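Local coordinates for protein ethylbenzene dehydrogenase beta-subunit (Aromatoleum aromaticum, PDB 2IVF) that carries three iron/sulfur (SF4) clusters and one Fe3-S4 cluster as the ferredoxin-like, multi-cluster beta-subunit of a larger enzyme complex, at residues R45-N55 against Y200-C211. Residues are numbered along the deposited sequence; the frame is centred on the assembly and turned at random.
Sequences RPGTEHMRWNN and YFNPVSQTSEKC. With SF4 (iron/sulfur cluster), chain U.
Gly47 lies against Asn202 and Trp53 against Cys211, with CA atoms 4.7 and 5.3 Å apart, so the irregular segment 45-55 runs along the hairpin of strands 199-202 and 207-210. Two beta turns, Arg45 to Thr48 and Thr48 to Met51, fold it there, and no backbone-to-backbone N-H...O bond joins the segments; Gly47 O instead receives a CA-H...O contact from Asn202. Arg45 grips Glu209 end-on: NH1 meets the syn lone pair of OE2 (3.0 Å), NH2 reaches OE1 (2.9 Å), and the guanidinium and carboxylate planes are turned 43° apart. Asn202 ND2 also donates to Glu209 OE2, in its own amide plane, fixing the carboxylate from within the hairpin; Arg45 NH2 also bonds Trp42 O, and Glu209 OE1 bonds Tyr68 OH of the alpha-subunit. The Met51 chain, extended beyond CG (chi2 178°), slides past Tyr200, its CG 3.6 Å from Tyr200 CB, and carries CE to the Tyr200 and Phe201 carbonyl oxygens. His50 NE2 makes a weak bond to Phe201 O, which lies at the ring edge. One face of the Trp53 indole rests on the Lys210-Cys211 peptide, CE2 3.4 Å from Lys210 O, while a water links Trp53 O and Tyr200 OH. At the indole edge lies the cluster: Cys211 SG binds its FE1 (2.2 Å), and Trp53 CE3 is 3.6 Å from S3. A loop thus packs over a beta-hairpin that leads into a cluster cysteine, forming one wall of an SF4 pocket in a ferredoxin-type dicluster fold.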
loop_
_atom_site.group_PDB
_atom_site.type_symbol
_atom_site.label_atom_id
_atom_site.label_comp_id
_atom_site.label_asym_id
_atom_site.label_seq_id
_atom_site.Cartn_x
_atom_site.Cartn_y
_atom_site.Cartn_z
ATOM N N ARG B 45 1.824 -20.953 9.255
ATOM C CA ARG B 45 1.991 -22.383 9.423
ATOM C C ARG B 45 1.087 -23.145 8.459
ATOM O O ARG B 45 0.006 -22.661 8.136
ATOM C CB ARG B 45 1.602 -22.759 10.857
ATOM C CG ARG B 45 2.488 -22.139 11.912
ATOM C CD ARG B 45 2.003 -22.441 13.305
ATOM N NE ARG B 45 0.925 -21.548 13.671
ATOM C CZ ARG B 45 -0.331 -21.927 13.887
ATOM N NH1 ARG B 45 -0.687 -23.206 13.812
ATOM N NH2 ARG B 45 -1.225 -21.011 14.200
ATOM N N PRO B 46 1.523 -24.316 7.965
ATOM C CA PRO B 46 0.645 -25.129 7.098
ATOM C C PRO B 46 -0.731 -25.342 7.729
ATOM O O PRO B 46 -0.835 -25.680 8.911
ATOM C CB PRO B 46 1.406 -26.456 6.960
ATOM C CG PRO B 46 2.828 -26.113 7.222
ATOM C CD PRO B 46 2.849 -24.938 8.142
ATOM N N GLY B 47 -1.771 -25.100 6.956
ATOM C CA GLY B 47 -3.119 -25.219 7.447
ATOM C C GLY B 47 -3.706 -23.961 8.074
ATOM O O GLY B 47 -4.866 -23.971 8.411
ATOM N N THR B 48 -2.926 -22.876 8.210
ATOM C CA THR B 48 -3.417 -21.581 8.772
ATOM C C THR B 48 -3.401 -20.438 7.735
ATOM O O THR B 48 -3.809 -19.318 8.020
ATOM C CB THR B 48 -2.542 -21.133 9.940
ATOM O OG1 THR B 48 -1.229 -20.792 9.449
ATOM C CG2 THR B 48 -2.444 -22.259 11.061
ATOM N N GLU B 49 -2.923 -20.740 6.531
ATOM C CA GLU B 49 -2.631 -19.706 5.546
ATOM C C GLU B 49 -3.846 -18.916 5.132
ATOM O O GLU B 49 -3.740 -17.733 4.854
ATOM C CB GLU B 49 -2.002 -20.345 4.298
ATOM C CG GLU B 49 -0.702 -21.046 4.551
ATOM C CD GLU B 49 -0.815 -22.555 4.564
ATOM O OE1 GLU B 49 -1.864 -23.094 5.012
ATOM O OE2 GLU B 49 0.162 -23.187 4.115
ATOM N N HIS B 50 -5.002 -19.566 5.084
ATOM C CA HIS B 50 -6.254 -18.887 4.829
ATOM C C HIS B 50 -6.778 -18.051 5.997
ATOM O O HIS B 50 -7.719 -17.324 5.817
ATOM C CB HIS B 50 -7.342 -19.889 4.492
ATOM C CG HIS B 50 -7.671 -20.844 5.608
ATOM N ND1 HIS B 50 -6.829 -21.868 5.976
ATOM C CD2 HIS B 50 -8.719 -20.886 6.471
ATOM C CE1 HIS B 50 -7.372 -22.537 6.988
ATOM N NE2 HIS B 50 -8.530 -21.977 7.291
ATOM N N MET B 51 -6.237 -18.246 7.201
ATOM C CA MET B 51 -6.803 -17.618 8.371
ATOM C C MET B 51 -6.315 -16.205 8.494
ATOM O O MET B 51 -5.094 -15.958 8.528
ATOM C CB MET B 51 -6.391 -18.367 9.615
ATOM C CG MET B 51 -6.719 -19.843 9.615
ATOM S SD MET B 51 -6.109 -20.593 11.145
ATOM C CE MET B 51 -6.625 -22.315 10.947
ATOM N N ARG B 52 -7.266 -15.278 8.576
ATOM C CA ARG B 52 -6.990 -13.876 8.886
ATOM C C ARG B 52 -7.651 -13.576 10.192
ATOM O O ARG B 52 -8.755 -13.022 10.253
ATOM C CB ARG B 52 -7.493 -12.947 7.761
ATOM C CG ARG B 52 -6.604 -12.949 6.548
ATOM C CD ARG B 52 -7.006 -14.063 5.584
ATOM N NE ARG B 52 -6.180 -14.048 4.374
ATOM C CZ ARG B 52 -6.376 -14.858 3.354
ATOM N NH1 ARG B 52 -7.326 -15.768 3.410
ATOM N NH2 ARG B 52 -5.621 -14.783 2.271
ATOM N N TRP B 53 -6.977 -13.989 11.255
ATOM C CA TRP B 53 -7.507 -13.820 12.608
ATOM C C TRP B 53 -7.772 -12.347 12.829
ATOM O O TRP B 53 -8.792 -11.999 13.373
ATOM C CB TRP B 53 -6.557 -14.323 13.662
ATOM C CG TRP B 53 -6.251 -15.774 13.653
ATOM C CD1 TRP B 53 -6.916 -16.781 12.997
ATOM C CD2 TRP B 53 -5.240 -16.413 14.442
ATOM N NE1 TRP B 53 -6.369 -17.976 13.315
ATOM C CE2 TRP B 53 -5.347 -17.793 14.209
ATOM C CE3 TRP B 53 -4.266 -15.943 15.337
ATOM C CZ2 TRP B 53 -4.484 -18.706 14.783
ATOM C CZ3 TRP B 53 -3.446 -16.835 15.936
ATOM C CH2 TRP B 53 -3.556 -18.218 15.669
ATOM N N ASN B 54 -6.867 -11.482 12.369
ATOM C CA ASN B 54 -7.166 -10.091 12.232
ATOM C C ASN B 54 -7.511 -9.900 10.784
ATOM O O ASN B 54 -6.721 -10.252 9.886
ATOM C CB ASN B 54 -5.991 -9.176 12.576
ATOM C CG ASN B 54 -6.350 -7.727 12.372
ATOM O OD1 ASN B 54 -6.611 -7.019 13.325
ATOM N ND2 ASN B 54 -6.424 -7.285 11.096
ATOM N N ASN B 55 -8.727 -9.422 10.557
ATOM C CA ASN B 55 -9.183 -9.207 9.204
ATOM C C ASN B 55 -9.701 -7.791 9.021
ATOM O O ASN B 55 -10.249 -7.192 9.945
ATOM C CB ASN B 55 -10.248 -10.229 8.795
ATOM C CG ASN B 55 -11.333 -10.361 9.785
ATOM O OD1 ASN B 55 -11.237 -11.189 10.725
ATOM N ND2 ASN B 55 -12.390 -9.629 9.589
ATOM N N TYR B 200 -11.526 -20.832 12.901
ATOM C CA TYR B 200 -11.123 -21.256 11.573
ATOM C C TYR B 200 -10.524 -22.662 11.606
ATOM O O TYR B 200 -9.612 -22.937 12.369
ATOM C CB TYR B 200 -10.054 -20.312 10.986
ATOM C CG TYR B 200 -10.446 -18.862 11.019
ATOM C CD1 TYR B 200 -11.124 -18.296 9.957
ATOM C CD2 TYR B 200 -10.234 -18.095 12.156
ATOM C CE1 TYR B 200 -11.566 -16.959 10.019
ATOM C CE2 TYR B 200 -10.664 -16.769 12.224
ATOM C CZ TYR B 200 -11.313 -16.202 11.162
ATOM O OH TYR B 200 -11.737 -14.887 11.215
ATOM N N PHE B 201 -11.006 -23.525 10.734
ATOM C CA PHE B 201 -10.501 -24.866 10.661
ATOM C C PHE B 201 -9.113 -24.873 10.051
ATOM O O PHE B 201 -8.864 -24.190 9.064
ATOM C CB PHE B 201 -11.414 -25.733 9.820
ATOM C CG PHE B 201 -11.079 -27.185 9.862
ATOM C CD1 PHE B 201 -10.931 -27.858 11.077
ATOM C CD2 PHE B 201 -10.956 -27.899 8.692
ATOM C CE1 PHE B 201 -10.631 -29.187 11.096
ATOM C CE2 PHE B 201 -10.693 -29.236 8.707
ATOM C CZ PHE B 201 -10.524 -29.893 9.917
ATOM N N ASN B 202 -8.234 -25.665 10.656
ATOM C CA ASN B 202 -6.888 -25.950 10.125
ATOM C C ASN B 202 -6.959 -27.384 9.588
ATOM O O ASN B 202 -7.009 -28.347 10.345
ATOM C CB ASN B 202 -5.857 -25.796 11.231
ATOM C CG ASN B 202 -4.456 -26.127 10.798
ATOM O OD1 ASN B 202 -4.247 -26.959 9.927
ATOM N ND2 ASN B 202 -3.475 -25.466 11.412
ATOM N N PRO B 203 -7.039 -27.526 8.269
ATOM C CA PRO B 203 -7.192 -28.827 7.653
ATOM C C PRO B 203 -5.956 -29.685 7.695
ATOM O O PRO B 203 -6.038 -30.844 7.349
ATOM C CB PRO B 203 -7.567 -28.492 6.211
ATOM C CG PRO B 203 -7.053 -27.182 5.970
ATOM C CD PRO B 203 -7.006 -26.449 7.276
ATOM N N VAL B 204 -4.813 -29.112 8.076
ATOM C CA VAL B 204 -3.589 -29.869 8.285
ATOM C C VAL B 204 -3.569 -30.537 9.669
ATOM O O VAL B 204 -3.425 -31.762 9.782
ATOM C CB VAL B 204 -2.378 -28.956 8.041
ATOM C CG1 VAL B 204 -1.087 -29.682 8.256
ATOM C CG2 VAL B 204 -2.441 -28.451 6.557
ATOM N N SER B 205 -3.713 -29.750 10.722
ATOM C CA SER B 205 -3.854 -30.317 12.066
ATOM C C SER B 205 -5.212 -30.976 12.279
ATOM O O SER B 205 -5.351 -31.815 13.155
ATOM C CB SER B 205 -3.669 -29.225 13.116
ATOM O OG SER B 205 -4.607 -28.167 12.923
ATOM N N GLN B 206 -6.205 -30.563 11.513
ATOM C CA GLN B 206 -7.584 -30.972 11.721
ATOM C C GLN B 206 -8.080 -30.550 13.087
ATOM O O GLN B 206 -8.827 -31.247 13.756
ATOM C CB GLN B 206 -7.746 -32.454 11.458
ATOM C CG GLN B 206 -7.574 -32.775 9.974
ATOM C CD GLN B 206 -7.672 -34.241 9.701
ATOM O OE1 GLN B 206 -8.768 -34.790 9.625
ATOM N NE2 GLN B 206 -6.514 -34.905 9.569
ATOM N N THR B 207 -7.633 -29.373 13.489
ATOM C CA THR B 207 -8.166 -28.691 14.658
ATOM C C THR B 207 -8.598 -27.346 14.117
ATOM O O THR B 207 -8.323 -27.020 12.952
ATOM C CB THR B 207 -7.075 -28.445 15.739
ATOM O OG1 THR B 207 -6.061 -27.593 15.177
ATOM C CG2 THR B 207 -6.471 -29.769 16.274
ATOM N N SER B 208 -9.332 -26.624 14.943
ATOM C CA SER B 208 -9.663 -25.254 14.670
ATOM C C SER B 208 -8.800 -24.307 15.513
ATOM O O SER B 208 -8.358 -24.620 16.622
ATOM C CB SER B 208 -11.154 -25.012 14.905
ATOM O OG SER B 208 -11.939 -25.756 13.971
ATOM N N GLU B 209 -8.535 -23.155 14.916
ATOM C CA GLU B 209 -7.712 -22.153 15.515
ATOM C C GLU B 209 -8.412 -20.802 15.430
ATOM O O GLU B 209 -9.376 -20.620 14.693
ATOM C CB GLU B 209 -6.397 -22.077 14.786
ATOM C CG GLU B 209 -5.591 -23.358 14.853
ATOM C CD GLU B 209 -4.150 -23.126 14.572
ATOM O OE1 GLU B 209 -3.505 -22.347 15.315
ATOM O OE2 GLU B 209 -3.637 -23.755 13.638
ATOM N N LYS B 210 -7.866 -19.848 16.167
ATOM C CA LYS B 210 -8.471 -18.555 16.300
ATOM C C LYS B 210 -7.469 -17.581 16.932
ATOM O O LYS B 210 -6.434 -17.964 17.478
ATOM C CB LYS B 210 -9.700 -18.691 17.232
ATOM C CG LYS B 210 -9.359 -19.013 18.666
ATOM C CD LYS B 210 -10.570 -19.076 19.558
ATOM C CE LYS B 210 -11.218 -17.750 19.843
ATOM N NZ LYS B 210 -10.231 -16.745 20.340
ATOM N N CYS B 211 -7.849 -16.320 16.923
ATOM C CA CYS B 211 -7.112 -15.302 17.637
ATOM C C CYS B 211 -6.859 -15.735 19.060
ATOM O O CYS B 211 -7.773 -16.134 19.764
ATOM C CB CYS B 211 -7.888 -14.001 17.575
ATOM S SG CYS B 211 -7.367 -12.672 18.612
HETATM FE FE1 SF4 U . -5.503 -11.856 17.754
HETATM FE FE2 SF4 U . -3.814 -11.922 15.743
HETATM FE FE3 SF4 U . -4.508 -9.558 16.819
HETATM FE FE4 SF4 U . -2.871 -11.173 18.217
HETATM S S1 SF4 U . -2.391 -10.149 16.221
HETATM S S2 SF4 U . -4.729 -10.144 19.037
HETATM S S3 SF4 U . -3.673 -13.273 17.606
HETATM S S4 SF4 U . -5.885 -11.059 15.664
HETATM O O HOH W 1 -11.043 -13.584 13.495
#